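Local coordinates for capsular polysaccharide export system protein KpsC (Thermosulfurimonas dismutans, PDB 6MGB) that probably transfers Kdo in beta-2,4 linkage from a CMP-activated donor, building the glycolipid anchor of bacterial capsules, at residues S44-W49 with R63-P68; D101-S106 with V171-A176; Y155-L160 with P193-Y198; D234-F239 with L254-E259. One frame throughout, in Å; residues are numbered along the deposited sequence. Where two conformers were deposited one is given.

Contact 1. Residues S44-W49 with R63-P68; sequences SAVAGW and REWRLP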
loop_
_atom_site.group_PDB
_atom_site.type_symbol
_atom_site.label_atom_id
_atom_site.label_comp_id
_atom_site.label_asym_id
_atom_site.label_seq_id
_atom_site.Cartn_x
_atom_site.Cartn_y
_atom_site.Cartn_z
ATOM N N SER A 44 -14.267 15.823 16.889
ATOM C CA SER A 44 -13.118 15.110 17.425
ATOM C C SER A 44 -11.971 14.995 16.430
ATOM O O SER A 44 -10.884 14.550 16.817
ATOM C CB SER A 44 -13.526 13.706 17.887
ATOM O OG SER A 44 -14.016 12.926 16.811
ATOM N N ALA A 45 -12.178 15.385 15.174
ATOM C CA ALA A 45 -11.132 15.325 14.160
ATOM C C ALA A 45 -11.731 15.753 12.826
ATOM O O ALA A 45 -12.940 15.964 12.695
ATOM C CB ALA A 45 -10.516 13.928 14.022
ATOM N N VAL A 46 -10.850 15.895 11.843
ATOM C CA VAL A 46 -11.215 16.083 10.444
ATOM C C VAL A 46 -10.465 15.029 9.640
ATOM O O VAL A 46 -9.356 14.626 10.006
ATOM C CB VAL A 46 -10.873 17.504 9.943
ATOM C CG1 VAL A 46 -11.289 17.685 8.491
ATOM C CG2 VAL A 46 -11.527 18.559 10.820
ATOM N N ALA A 47 -11.062 14.590 8.536
ATOM C CA ALA A 47 -10.471 13.529 7.732
ATOM C C ALA A 47 -10.545 13.883 6.256
ATOM O O ALA A 47 -11.414 14.645 5.824
ATOM C CB ALA A 47 -11.173 12.186 7.977
ATOM N N GLY A 48 -9.619 13.311 5.485
ATOM C CA GLY A 48 -9.596 13.492 4.047
ATOM C C GLY A 48 -8.952 12.295 3.380
ATOM O O GLY A 48 -8.337 11.447 4.032
ATOM N N TRP A 49 -9.096 12.241 2.057
ATOM C CA TRP A 49 -8.675 11.094 1.258
ATOM C C TRP A 49 -7.574 11.531 0.301
ATOM O O TRP A 49 -7.832 12.272 -0.653
ATOM C CB TRP A 49 -9.856 10.508 0.487
ATOM C CG TRP A 49 -9.562 9.177 -0.125
ATOM C CD1 TRP A 49 -8.850 8.934 -1.262
ATOM C CD2 TRP A 49 -9.977 7.899 0.370
ATOM N NE1 TRP A 49 -8.794 7.583 -1.506
ATOM C CE2 TRP A 49 -9.479 6.926 -0.518
ATOM C CE3 TRP A 49 -10.722 7.485 1.478
ATOM C CZ2 TRP A 49 -9.702 5.563 -0.333
ATOM C CZ3 TRP A 49 -10.943 6.131 1.660
ATOM C CH2 TRP A 49 -10.434 5.186 0.759
ATOM N N ARG A 63 -5.381 22.065 10.597
ATOM C CA ARG A 63 -4.365 23.031 11.000
ATOM C C ARG A 63 -5.005 24.253 11.650
ATOM O O ARG A 63 -4.667 24.618 12.782
ATOM C CB ARG A 63 -3.538 23.434 9.776
ATOM C CG ARG A 63 -2.038 23.334 9.953
ATOM C CD ARG A 63 -1.347 23.061 8.620
ATOM N NE ARG A 63 -1.869 23.891 7.531
ATOM C CZ ARG A 63 -2.304 23.436 6.354
ATOM N NH1 ARG A 63 -2.283 22.140 6.063
ATOM N NH2 ARG A 63 -2.756 24.292 5.447
ATOM N N GLU A 64 -5.936 24.897 10.943
ATOM C CA GLU A 64 -6.642 26.055 11.483
ATOM C C GLU A 64 -7.202 25.767 12.867
ATOM O O GLU A 64 -6.929 26.486 13.834
ATOM C CB GLU A 64 -7.784 26.451 10.547
ATOM C CG GLU A 64 -7.437 27.491 9.518
ATOM C CD GLU A 64 -8.671 28.028 8.819
ATOM O OE1 GLU A 64 -9.531 28.620 9.506
ATOM O OE2 GLU A 64 -8.791 27.846 7.589
ATOM N N TRP A 65 -7.999 24.711 12.968
ATOM C CA TRP A 65 -8.808 24.437 14.143
ATOM C C TRP A 65 -8.055 23.699 15.238
ATOM O O TRP A 65 -8.631 23.463 16.306
ATOM C CB TRP A 65 -10.027 23.620 13.727
ATOM C CG TRP A 65 -10.955 24.350 12.788
ATOM C CD1 TRP A 65 -10.962 25.689 12.515
ATOM C CD2 TRP A 65 -11.999 23.773 11.993
ATOM N NE1 TRP A 65 -11.948 25.979 11.602
ATOM C CE2 TRP A 65 -12.599 24.822 11.265
ATOM C CE3 TRP A 65 -12.486 22.472 11.826
ATOM C CZ2 TRP A 65 -13.659 24.611 10.386
ATOM C CZ3 TRP A 65 -13.541 22.265 10.953
ATOM C CH2 TRP A 65 -14.114 23.329 10.244
ATOM N N ARG A 66 -6.799 23.330 15.007
ATOM C CA ARG A 66 -6.036 22.537 15.962
ATOM C C ARG A 66 -6.786 21.255 16.314
ATOM O O ARG A 66 -6.971 20.908 17.482
ATOM C CB ARG A 66 -5.714 23.349 17.217
ATOM C CG ARG A 66 -4.744 24.493 16.968
ATOM C CD ARG A 66 -4.192 25.043 18.270
ATOM N NE ARG A 66 -3.505 24.013 19.046
ATOM C CZ ARG A 66 -2.231 23.664 18.881
ATOM N NH1 ARG A 66 -1.480 24.262 17.965
ATOM N NH2 ARG A 66 -1.706 22.709 19.638
ATOM N N LEU A 67 -7.237 20.556 15.272
ATOM C CA LEU A 67 -7.841 19.243 15.404
ATOM C C LEU A 67 -6.968 18.195 14.722
ATOM O O LEU A 67 -6.248 18.508 13.767
ATOM C CB LEU A 67 -9.241 19.196 14.781
ATOM C CG LEU A 67 -10.377 19.876 15.544
ATOM C CD1 LEU A 67 -11.647 19.873 14.703
ATOM C CD2 LEU A 67 -10.622 19.193 16.880
ATOM N N PRO A 68 -7.004 16.947 15.180
ATOM C CA PRO A 68 -6.266 15.894 14.474
ATOM C C PRO A 68 -6.784 15.730 13.055
ATOM O O PRO A 68 -7.983 15.856 12.796
ATOM C CB PRO A 68 -6.529 14.644 15.320
ATOM C CG PRO A 68 -6.963 15.158 16.653
ATOM C CD PRO A 68 -7.687 16.429 16.377
#

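Contact 2. Residues D101-S106 with V171-A176; sequences DATRPS and VRLGLA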
loop_
_atom_site.group_PDB
_atom_site.type_symbol
_atom_site.label_atom_id
_atom_site.label_comp_id
_atom_site.label_asym_id
_atom_site.label_seq_id
_atom_site.Cartn_x
_atom_site.Cartn_y
_atom_site.Cartn_z
ATOM N N ASP A 101 4.043 8.613 3.032
ATOM C CA ASP A 101 4.682 9.924 3.147
ATOM C C ASP A 101 5.924 9.788 4.021
ATOM O O ASP A 101 5.838 9.788 5.252
ATOM C CB ASP A 101 3.707 10.949 3.717
ATOM C CG ASP A 101 4.327 12.326 3.861
ATOM O OD1 ASP A 101 5.521 12.486 3.535
ATOM O OD2 ASP A 101 3.619 13.253 4.303
ATOM N N ALA A 102 7.087 9.680 3.380
ATOM C CA ALA A 102 8.355 9.531 4.085
ATOM C C ALA A 102 8.921 10.851 4.602
ATOM O O ALA A 102 9.967 10.835 5.262
ATOM C CB ALA A 102 9.387 8.867 3.170
ATOM N N THR A 103 8.272 11.981 4.324
ATOM C CA THR A 103 8.772 13.275 4.778
ATOM C C THR A 103 8.404 13.579 6.226
ATOM O O THR A 103 8.986 14.495 6.815
ATOM C CB THR A 103 8.240 14.400 3.882
ATOM O OG1 THR A 103 6.847 14.616 4.146
ATOM C CG2 THR A 103 8.429 14.056 2.405
ATOM N N ARG A 104 7.459 12.843 6.802
ATOM C CA ARG A 104 7.044 13.025 8.187
ATOM C C ARG A 104 6.857 11.667 8.848
ATOM O O ARG A 104 6.821 10.639 8.159
ATOM C CB ARG A 104 5.727 13.798 8.278
ATOM C CG ARG A 104 5.666 15.112 7.524
ATOM C CD ARG A 104 4.223 15.586 7.475
ATOM N NE ARG A 104 3.376 14.626 6.767
ATOM C CZ ARG A 104 2.085 14.416 7.016
ATOM N NH1 ARG A 104 1.458 15.089 7.972
ATOM N NH2 ARG A 104 1.418 13.514 6.308
ATOM N N PRO A 105 6.725 11.618 10.170
ATOM C CA PRO A 105 6.294 10.373 10.811
ATOM C C PRO A 105 4.885 10.003 10.375
ATOM O O PRO A 105 4.079 10.856 9.996
ATOM C CB PRO A 105 6.347 10.703 12.308
ATOM C CG PRO A 105 7.254 11.876 12.421
ATOM C CD PRO A 105 7.080 12.654 11.154
ATOM N N SER A 106 4.602 8.704 10.418
ATOM C CA SER A 106 3.253 8.178 10.287
ATOM C C SER A 106 3.005 7.236 11.456
ATOM O O SER A 106 3.935 6.841 12.166
ATOM C CB SER A 106 3.055 7.442 8.955
ATOM O OG SER A 106 3.749 6.205 8.951
ATOM N N VAL A 171 5.213 8.241 -4.920
ATOM C CA VAL A 171 6.478 8.481 -5.608
ATOM C C VAL A 171 7.167 9.713 -5.033
ATOM O O VAL A 171 8.254 9.623 -4.451
ATOM C CB VAL A 171 6.244 8.618 -7.123
ATOM C CG1 VAL A 171 7.519 9.055 -7.835
ATOM C CG2 VAL A 171 5.746 7.300 -7.694
ATOM N N ARG A 172 6.542 10.883 -5.181
ATOM C CA ARG A 172 7.192 12.114 -4.736
ATOM C C ARG A 172 7.239 12.203 -3.216
ATOM O O ARG A 172 8.220 12.698 -2.653
ATOM C CB ARG A 172 6.493 13.331 -5.338
ATOM C CG ARG A 172 6.894 13.579 -6.786
ATOM C CD ARG A 172 6.403 14.915 -7.313
ATOM N NE ARG A 172 6.963 15.206 -8.635
ATOM C CZ ARG A 172 8.019 15.984 -8.866
ATOM N NH1 ARG A 172 8.657 16.588 -7.871
ATOM N NH2 ARG A 172 8.440 16.168 -10.111
ATOM N N LEU A 173 6.203 11.722 -2.529
ATOM C CA LEU A 173 6.296 11.650 -1.077
ATOM C C LEU A 173 7.191 10.510 -0.612
ATOM O O LEU A 173 7.519 10.451 0.578
ATOM C CB LEU A 173 4.903 11.524 -0.457
ATOM C CG LEU A 173 4.043 12.790 -0.509
ATOM C CD1 LEU A 173 2.686 12.587 0.150
ATOM C CD2 LEU A 173 4.767 13.944 0.166
ATOM N N GLY A 174 7.600 9.620 -1.514
ATOM C CA GLY A 174 8.635 8.651 -1.217
ATOM C C GLY A 174 10.005 9.130 -1.661
ATOM O O GLY A 174 10.918 8.324 -1.862
ATOM N N LEU A 175 10.153 10.445 -1.828
ATOM C CA LEU A 175 11.435 11.094 -2.095
ATOM C C LEU A 175 11.938 10.867 -3.518
ATOM O O LEU A 175 13.113 11.119 -3.806
ATOM C CB LEU A 175 12.499 10.637 -1.090
ATOM C CG LEU A 175 12.056 10.637 0.377
ATOM C CD1 LEU A 175 13.227 10.312 1.291
ATOM C CD2 LEU A 175 11.416 11.962 0.771
ATOM N N ALA A 176 11.076 10.418 -4.422
ATOM C CA ALA A 176 11.432 10.177 -5.813
ATOM C C ALA A 176 10.681 11.156 -6.714
ATOM O O ALA A 176 9.996 12.067 -6.243
ATOM C CB ALA A 176 11.132 8.720 -6.167
#

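Contact 3. Residues Y155-L160 with P193-Y198; sequences YRERVL and PGAEIY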
loop_
_atom_site.group_PDB
_atom_site.type_symbol
_atom_site.label_atom_id
_atom_site.label_comp_id
_atom_site.label_asym_id
_atom_site.label_seq_id
_atom_site.Cartn_x
_atom_site.Cartn_y
_atom_site.Cartn_z
ATOM N N TYR A 155 15.058 -21.512 -15.704
ATOM C CA TYR A 155 16.425 -21.199 -15.294
ATOM C C TYR A 155 17.035 -20.036 -16.068
ATOM O O TYR A 155 18.239 -19.781 -15.945
ATOM C CB TYR A 155 17.326 -22.435 -15.414
ATOM C CG TYR A 155 16.729 -23.662 -14.769
ATOM C CD1 TYR A 155 16.215 -24.696 -15.538
ATOM C CD2 TYR A 155 16.662 -23.777 -13.387
ATOM C CE1 TYR A 155 15.662 -25.817 -14.949
ATOM C CE2 TYR A 155 16.111 -24.893 -12.789
ATOM C CZ TYR A 155 15.612 -25.909 -13.574
ATOM O OH TYR A 155 15.062 -27.020 -12.979
ATOM N N ARG A 156 16.240 -19.315 -16.852
ATOM C CA ARG A 156 16.737 -18.156 -17.579
ATOM C C ARG A 156 16.859 -16.968 -16.631
ATOM O O ARG A 156 15.926 -16.664 -15.883
ATOM C CB ARG A 156 15.801 -17.823 -18.741
ATOM C CG ARG A 156 16.291 -16.717 -19.663
ATOM C CD ARG A 156 17.567 -17.109 -20.391
ATOM N NE ARG A 156 17.890 -16.173 -21.467
ATOM C CZ ARG A 156 17.528 -16.323 -22.740
ATOM N NH1 ARG A 156 16.825 -17.383 -23.127
ATOM N NH2 ARG A 156 17.871 -15.408 -23.635
ATOM N N GLU A 157 18.012 -16.302 -16.659
ATOM C CA GLU A 157 18.224 -15.144 -15.801
ATOM C C GLU A 157 17.301 -14.008 -16.224
ATOM O O GLU A 157 17.203 -13.684 -17.413
ATOM C CB GLU A 157 19.683 -14.692 -15.863
ATOM C CG GLU A 157 20.045 -13.632 -14.833
ATOM C CD GLU A 157 21.420 -13.030 -15.062
ATOM O OE1 GLU A 157 22.147 -13.518 -15.955
ATOM O OE2 GLU A 157 21.773 -12.066 -14.351
ATOM N N ARG A 158 16.624 -13.403 -15.252
ATOM C CA ARG A 158 15.645 -12.365 -15.544
ATOM C C ARG A 158 15.334 -11.595 -14.269
ATOM O O ARG A 158 15.383 -12.147 -13.167
ATOM C CB ARG A 158 14.362 -12.968 -16.125
ATOM C CG ARG A 158 13.758 -14.036 -15.233
ATOM C CD ARG A 158 12.437 -14.568 -15.758
ATOM N NE ARG A 158 11.972 -15.684 -14.935
ATOM C CZ ARG A 158 12.077 -16.971 -15.259
ATOM N NH1 ARG A 158 12.617 -17.345 -16.414
ATOM N NH2 ARG A 158 11.629 -17.895 -14.421
ATOM N N VAL A 159 15.003 -10.312 -14.437
ATOM C CA VAL A 159 14.601 -9.449 -13.335
ATOM C C VAL A 159 13.282 -8.782 -13.703
ATOM O O VAL A 159 12.886 -8.733 -14.870
ATOM C CB VAL A 159 15.672 -8.387 -12.998
ATOM C CG1 VAL A 159 17.009 -9.057 -12.707
ATOM C CG2 VAL A 159 15.818 -7.376 -14.130
ATOM N N LEU A 160 12.600 -8.256 -12.686
ATOM C CA LEU A 160 11.284 -7.653 -12.852
ATOM C C LEU A 160 11.315 -6.206 -12.379
ATOM O O LEU A 160 11.775 -5.921 -11.267
ATOM C CB LEU A 160 10.217 -8.429 -12.074
ATOM C CG LEU A 160 8.781 -7.924 -12.247
ATOM C CD1 LEU A 160 8.322 -8.079 -13.691
ATOM C CD2 LEU A 160 7.837 -8.653 -11.306
ATOM N N PRO A 193 23.531 -7.389 -16.895
ATOM C CA PRO A 193 23.796 -7.425 -18.344
ATOM C C PRO A 193 23.317 -8.694 -19.029
ATOM O O PRO A 193 22.893 -8.636 -20.189
ATOM C CB PRO A 193 25.324 -7.284 -18.424
ATOM C CG PRO A 193 25.828 -7.661 -17.062
ATOM C CD PRO A 193 24.766 -7.216 -16.111
ATOM N N GLY A 194 23.366 -9.838 -18.352
ATOM C CA GLY A 194 22.991 -11.094 -18.966
ATOM C C GLY A 194 21.553 -11.514 -18.769
ATOM O O GLY A 194 21.173 -12.603 -19.211
ATOM N N ALA A 195 20.734 -10.684 -18.133
ATOM C CA ALA A 195 19.382 -11.059 -17.752
ATOM C C ALA A 195 18.357 -10.512 -18.737
ATOM O O ALA A 195 18.572 -9.486 -19.387
ATOM C CB ALA A 195 19.055 -10.547 -16.348
ATOM N N GLU A 196 17.234 -11.217 -18.842
ATOM C CA GLU A 196 16.059 -10.677 -19.508
ATOM C C GLU A 196 15.387 -9.660 -18.596
ATOM O O GLU A 196 15.357 -9.830 -17.375
ATOM C CB GLU A 196 15.078 -11.794 -19.861
ATOM C CG GLU A 196 15.646 -12.837 -20.812
ATOM C CD GLU A 196 14.596 -13.813 -21.306
ATOM O OE1 GLU A 196 13.770 -14.270 -20.488
ATOM O OE2 GLU A 196 14.594 -14.120 -22.517
ATOM N N ILE A 197 14.849 -8.601 -19.193
ATOM C CA ILE A 197 14.241 -7.504 -18.450
ATOM C C ILE A 197 12.740 -7.537 -18.701
ATOM O O ILE A 197 12.295 -7.449 -19.852
ATOM C CB ILE A 197 14.837 -6.146 -18.852
ATOM C CG1 ILE A 197 16.362 -6.154 -18.683
ATOM C CG2 ILE A 197 14.204 -5.024 -18.036
ATOM C CD1 ILE A 197 16.844 -6.536 -17.294
ATOM N N TYR A 198 11.966 -7.664 -17.627
ATOM C CA TYR A 198 10.513 -7.618 -17.691
ATOM C C TYR A 198 9.995 -6.401 -16.936
ATOM O O TYR A 198 10.502 -6.062 -15.862
ATOM C CB TYR A 198 9.892 -8.888 -17.105
ATOM C CG TYR A 198 10.125 -10.128 -17.936
ATOM C CD1 TYR A 198 11.295 -10.863 -17.809
ATOM C CD2 TYR A 198 9.168 -10.572 -18.840
ATOM C CE1 TYR A 198 11.511 -12.000 -18.564
ATOM C CE2 TYR A 198 9.375 -11.707 -19.600
ATOM C CZ TYR A 198 10.547 -12.418 -19.456
ATOM O OH TYR A 198 10.762 -13.549 -20.211
HETATM O O HOH W 1 19.024 -14.267 -20.077
HETATM O O HOH W 2 23.790 -10.246 -15.397
#

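Contact 4. Residues D234-F239 with L254-E259; sequences DLLSHF and LMLGKE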
loop_
_atom_site.group_PDB
_atom_site.type_symbol
_atom_site.label_atom_id
_atom_site.label_comp_id
_atom_site.label_asym_id
_atom_site.label_seq_id
_atom_site.Cartn_x
_atom_site.Cartn_y
_atom_site.Cartn_z
ATOM N N ASP A 234 1.734 -14.474 -8.009
ATOM C CA ASP A 234 2.142 -15.550 -8.907
ATOM C C ASP A 234 3.261 -15.083 -9.829
ATOM O O ASP A 234 4.258 -15.786 -10.024
ATOM C CB ASP A 234 0.944 -16.038 -9.722
ATOM C CG ASP A 234 1.220 -17.347 -10.436
ATOM O OD1 ASP A 234 2.176 -18.050 -10.048
ATOM O OD2 ASP A 234 0.483 -17.670 -11.391
ATOM N N LEU A 235 3.112 -13.887 -10.403
ATOM C CA LEU A 235 4.155 -13.338 -11.261
ATOM C C LEU A 235 5.475 -13.212 -10.511
ATOM O O LEU A 235 6.539 -13.535 -11.051
ATOM C CB LEU A 235 3.717 -11.975 -11.802
ATOM C CG LEU A 235 4.677 -11.276 -12.764
ATOM C CD1 LEU A 235 4.853 -12.081 -14.043
ATOM C CD2 LEU A 235 4.186 -9.871 -13.078
ATOM N N LEU A 236 5.422 -12.743 -9.263
ATOM C CA LEU A 236 6.645 -12.513 -8.501
ATOM C C LEU A 236 7.409 -13.805 -8.244
ATOM O O LEU A 236 8.640 -13.784 -8.134
ATOM C CB LEU A 236 6.309 -11.828 -7.177
ATOM C CG LEU A 236 5.948 -10.344 -7.283
ATOM C CD1 LEU A 236 5.244 -9.875 -6.019
ATOM C CD2 LEU A 236 7.198 -9.517 -7.535
ATOM N N SER A 237 6.707 -14.937 -8.152
ATOM C CA SER A 237 7.369 -16.199 -7.842
ATOM C C SER A 237 8.391 -16.597 -8.899
ATOM O O SER A 237 9.244 -17.451 -8.629
ATOM C CB SER A 237 6.334 -17.314 -7.692
ATOM O OG SER A 237 5.803 -17.690 -8.951
ATOM N N HIS A 238 8.327 -16.009 -10.092
ATOM C CA HIS A 238 9.222 -16.365 -11.185
ATOM C C HIS A 238 10.480 -15.510 -11.228
ATOM O O HIS A 238 11.264 -15.632 -12.175
ATOM C CB HIS A 238 8.484 -16.254 -12.519
ATOM C CG HIS A 238 7.378 -17.249 -12.677
ATOM N ND1 HIS A 238 7.576 -18.501 -13.218
ATOM C CD2 HIS A 238 6.064 -17.178 -12.361
ATOM C CE1 HIS A 238 6.431 -19.158 -13.231
ATOM N NE2 HIS A 238 5.497 -18.378 -12.715
ATOM N N PHE A 239 10.690 -14.650 -10.234
ATOM C CA PHE A 239 11.862 -13.796 -10.179
ATOM C C PHE A 239 12.504 -13.906 -8.803
ATOM O O PHE A 239 11.857 -14.268 -7.818
ATOM C CB PHE A 239 11.508 -12.328 -10.473
ATOM C CG PHE A 239 10.891 -12.110 -11.826
ATOM C CD1 PHE A 239 11.675 -11.754 -12.912
ATOM C CD2 PHE A 239 9.526 -12.260 -12.011
ATOM C CE1 PHE A 239 11.109 -11.552 -14.157
ATOM C CE2 PHE A 239 8.954 -12.060 -13.255
ATOM C CZ PHE A 239 9.748 -11.707 -14.329
ATOM N N LEU A 254 8.638 -8.644 -1.078
ATOM C CA LEU A 254 9.380 -8.865 0.159
ATOM C C LEU A 254 8.733 -9.967 0.992
ATOM O O LEU A 254 9.429 -10.799 1.586
ATOM C CB LEU A 254 9.455 -7.562 0.957
ATOM C CG LEU A 254 10.631 -7.368 1.917
ATOM C CD1 LEU A 254 11.950 -7.290 1.165
ATOM C CD2 LEU A 254 10.421 -6.110 2.742
ATOM N N MET A 255 7.399 -9.991 1.040
ATOM C CA MET A 255 6.696 -11.024 1.792
ATOM C C MET A 255 6.989 -12.417 1.250
ATOM O O MET A 255 6.887 -13.403 1.989
ATOM C CB MET A 255 5.192 -10.748 1.768
ATOM C CG MET A 255 4.784 -9.534 2.596
ATOM S SD MET A 255 3.129 -8.923 2.212
ATOM C CE MET A 255 2.141 -10.383 2.526
ATOM N N LEU A 256 7.352 -12.522 -0.027
ATOM C CA LEU A 256 7.725 -13.793 -0.631
ATOM C C LEU A 256 9.226 -14.053 -0.568
ATOM O O LEU A 256 9.702 -15.018 -1.175
ATOM C CB LEU A 256 7.248 -13.846 -2.086
ATOM C CG LEU A 256 5.740 -13.694 -2.310
ATOM C CD1 LEU A 256 5.430 -13.601 -3.794
ATOM C CD2 LEU A 256 4.973 -14.847 -1.680
ATOM N N GLY A 257 9.979 -13.219 0.147
ATOM C CA GLY A 257 11.403 -13.441 0.311
ATOM C C GLY A 257 12.263 -13.019 -0.857
ATOM O O GLY A 257 13.414 -13.456 -0.952
ATOM N N LYS A 258 11.748 -12.182 -1.750
ATOM C CA LYS A 258 12.526 -11.730 -2.893
ATOM C C LYS A 258 13.473 -10.603 -2.489
ATOM O O LYS A 258 13.295 -9.939 -1.464
ATOM C CB LYS A 258 11.600 -11.253 -4.012
ATOM C CG LYS A 258 10.526 -12.261 -4.400
ATOM C CD LYS A 258 11.133 -13.581 -4.850
ATOM C CE LYS A 258 10.064 -14.590 -5.233
ATOM N NZ LYS A 258 10.657 -15.893 -5.646
ATOM N N GLU A 259 14.500 -10.400 -3.311
ATOM C CA GLU A 259 15.384 -9.252 -3.160
ATOM C C GLU A 259 14.718 -8.039 -3.797
ATOM O O GLU A 259 14.449 -8.036 -5.002
ATOM C CB GLU A 259 16.740 -9.524 -3.806
ATOM C CG GLU A 259 17.723 -8.368 -3.696
ATOM C CD GLU A 259 19.055 -8.675 -4.351
ATOM O OE1 GLU A 259 19.059 -9.343 -5.406
ATOM O OE2 GLU A 259 20.098 -8.257 -3.808
#

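Contact 1. Residues S44-W49 with R63-P68
The indole of Trp-65 meets Val-46 at its six-membered ring, where CE3 lies 4.2 Å from Val-46 CG2. Pro-40 also packs on Trp-65. The pyrrolidine ring of Pro-68 meets the strand with its CD, 3.7 Å from Ser-44 O, with CG slightly farther off. Val-46 CG1 is anti to the backbone N (chi1 -179°), which places CG2 beside that N. There CG2 also touches Leu-67 CD1 at 4.1 Å, and the two side chains cross at about a right angle. Val-46 was modelled in two conformers, and the CG2 contacts are those of the one described. The residues belong to a beta-alpha-beta unit. Strand 45-49 runs into helix 53-65, and the chain then returns as strand 69-74, parallel to the first. The helix ends in a Schellman motif, with Arg-66 at positive phi (55°). This turns Leu-67 and Pro-68 back toward strand 45-49. One backbone hydrogen bond crosses: Val-46 N to Pro-68 O, 3.0 Å long and nearly straight at 173°. It comes just before the pairing of Val-46 with Leu-70 in the sheet. Ala-45 lies against the same carbonyl, with its CB 3.4 Å from Pro-68 O. Its CB also meets Pro-68 CB at 4.3 Å. Ser-44 OG turns to another partner, the carbonyl of Met-9.

Contact 2. Residues D101-S106 with V171-A176
Asp-101 CG is anti to the backbone N (chi1 180°), and Leu-173 CG lies beside its own N (chi1 -72°). The two side chains run obliquely across each other, and Leu-173 CD2 comes 3.7 Å from Asp-101 OD1. Leu-173 CD1 rests on Asp-101 CB at 4.1 Å. Next to this, Ala-102 N donates to Leu-173 O at 2.9 Å. Ala-102 CB packs on Leu-175 CG, and Thr-103 CG2 meets Leu-175 CD2 at 4.0 Å. Leu-175, with positive phi, closes a Schellman motif at the end of helix 169-172. The loop after strand 90-94 is thereby joined to the helix that follows strand 158-162, consistent with a link between the two sheets of a GT-B fold. Asp-101 OD1 accepts from Thr-103 N, an Asx turn, and through its syn lone pair from Thr-103 OG1 at 2.6 Å. Asp-101 OD2 takes both NE and NH2 of Arg-104, side-on and from one face of the carboxylate, in a salt bridge with NE at 2.8 Å. An alanine in place of Asp-101 would probably leave the Arg-104 guanidinium without its mate and the turn at Thr-103 less firmly held. Four donors on one carboxylate would probably favour its charged form.

Contact 3. Residues Y155-L160 with P193-Y198
Gly-194 and Glu-157 meet first, through water 2, which accepts from Gly-194 N and donates to Glu-157 OE2. Water 1 ties Gly-194 O to Glu-157 O and Arg-156 NE. Ala-195 CB then lies against the aliphatic part of Glu-157, 3.6 Å from CG. At Glu-196 the parallel pairing begins. Its N donates to Glu-157 O at 2.9 Å, and its O accepts from Val-159 N at 3.0 Å. Glu-196 OE2 sits over the centre of the Arg-156 guanidinium, 3.6 Å above the plane, with the two flat groups 30° apart. The ion pair is long, 3.7 Å from Arg-156 NH2 to Glu-196 OE2, and no N-H points at the oxygen. An alanine at Glu-196 would probably leave this face of Arg-156 without its countercharge. Ile-197 lies side by side with Val-159, and its CD1 is tight against Val-159 CG2 at 3.4 Å. Tyr-198 N donates to Val-159 O, and that oxygen also lies at the ring edge. Tyr-198 CE1 meets Arg-158 CB, and Leu-160 CD1 packs on Tyr-198 CB at 3.8 Å. Strands 158-162 and 196-200 are neighbours in the parallel sheet that leads on to Lys-200 and the CMP site. The chemistry is split: backbone bonds fix the register, while the Arg-156 pair at the exposed start is electrostatic and is likely to hold less tightly.

Contact 4. Residues D234-F239 with L254-E259
One polar bond joins the segments: Lys-258 NZ donates to Phe-239 O at 3.0 Å. The nitrogen approaches nearly in line with the carbonyl, at a C=O...N angle of 163°. The lysine chain bends at chi2 (-58°), which brings CD to 3.1 Å from Phe-239 O, and is extended from there to NZ. Two more carbonyls stand near it. Leu-236 O lies 3.3 Å from Lys-258 CE, and Ser-237 O lies 3.6 Å from Lys-258 NZ without a bond. The carbonyl oxygens gathered in the turn from Leu-236 to Phe-239 would probably favour the charged ammonium. The apolar part is small. Leu-256 CD1 rests on Leu-236 CB at 3.9 Å, and Arg-134 of helix 120-135 also touches Leu-256. Bonds within the segments shape the two turns. Ser-237 OG donates a hydrogen bond to Asp-234 O at 2.7 Å, and a type I turn runs from Leu-236 to Phe-239. Gly-257, at positive phi, completes a Schellman motif at the end of helix 248-255. The contact thus pairs two helix ends in the parallel-sheet half of a GT-B fold, where helix 248-255 carries the CMP-binding Gln-248 and Glu-252. The side chain of Leu-236 is about 4 Å from that of Glu-252 at their nearest atoms.

Contact 1 comes first along the chain and joins strand 45-49 of the mixed sheet to the end of helix 53-65, just before strand 69-74. Contacts 3 and 4 lie in or beside the parallel sheet, on the opposite side of the chain's centre from contact 1. Their centres are about 48 and 39 Å from its centre. Contact 2 lies between, its centre about 20 Å from that of contact 1 and 30 Å from that of contact 3, and its segments alternate with those of contact 3. Strand 158-162 leads into helix 169-172. Contacts 3 and 4 touch: Arg-158 NE probably bonds to His-238 O, and Phe-239 packs on strand 158-162. The arrangement is consistent with two GT-B halves flanking the CMP site, which contact 2 helps join.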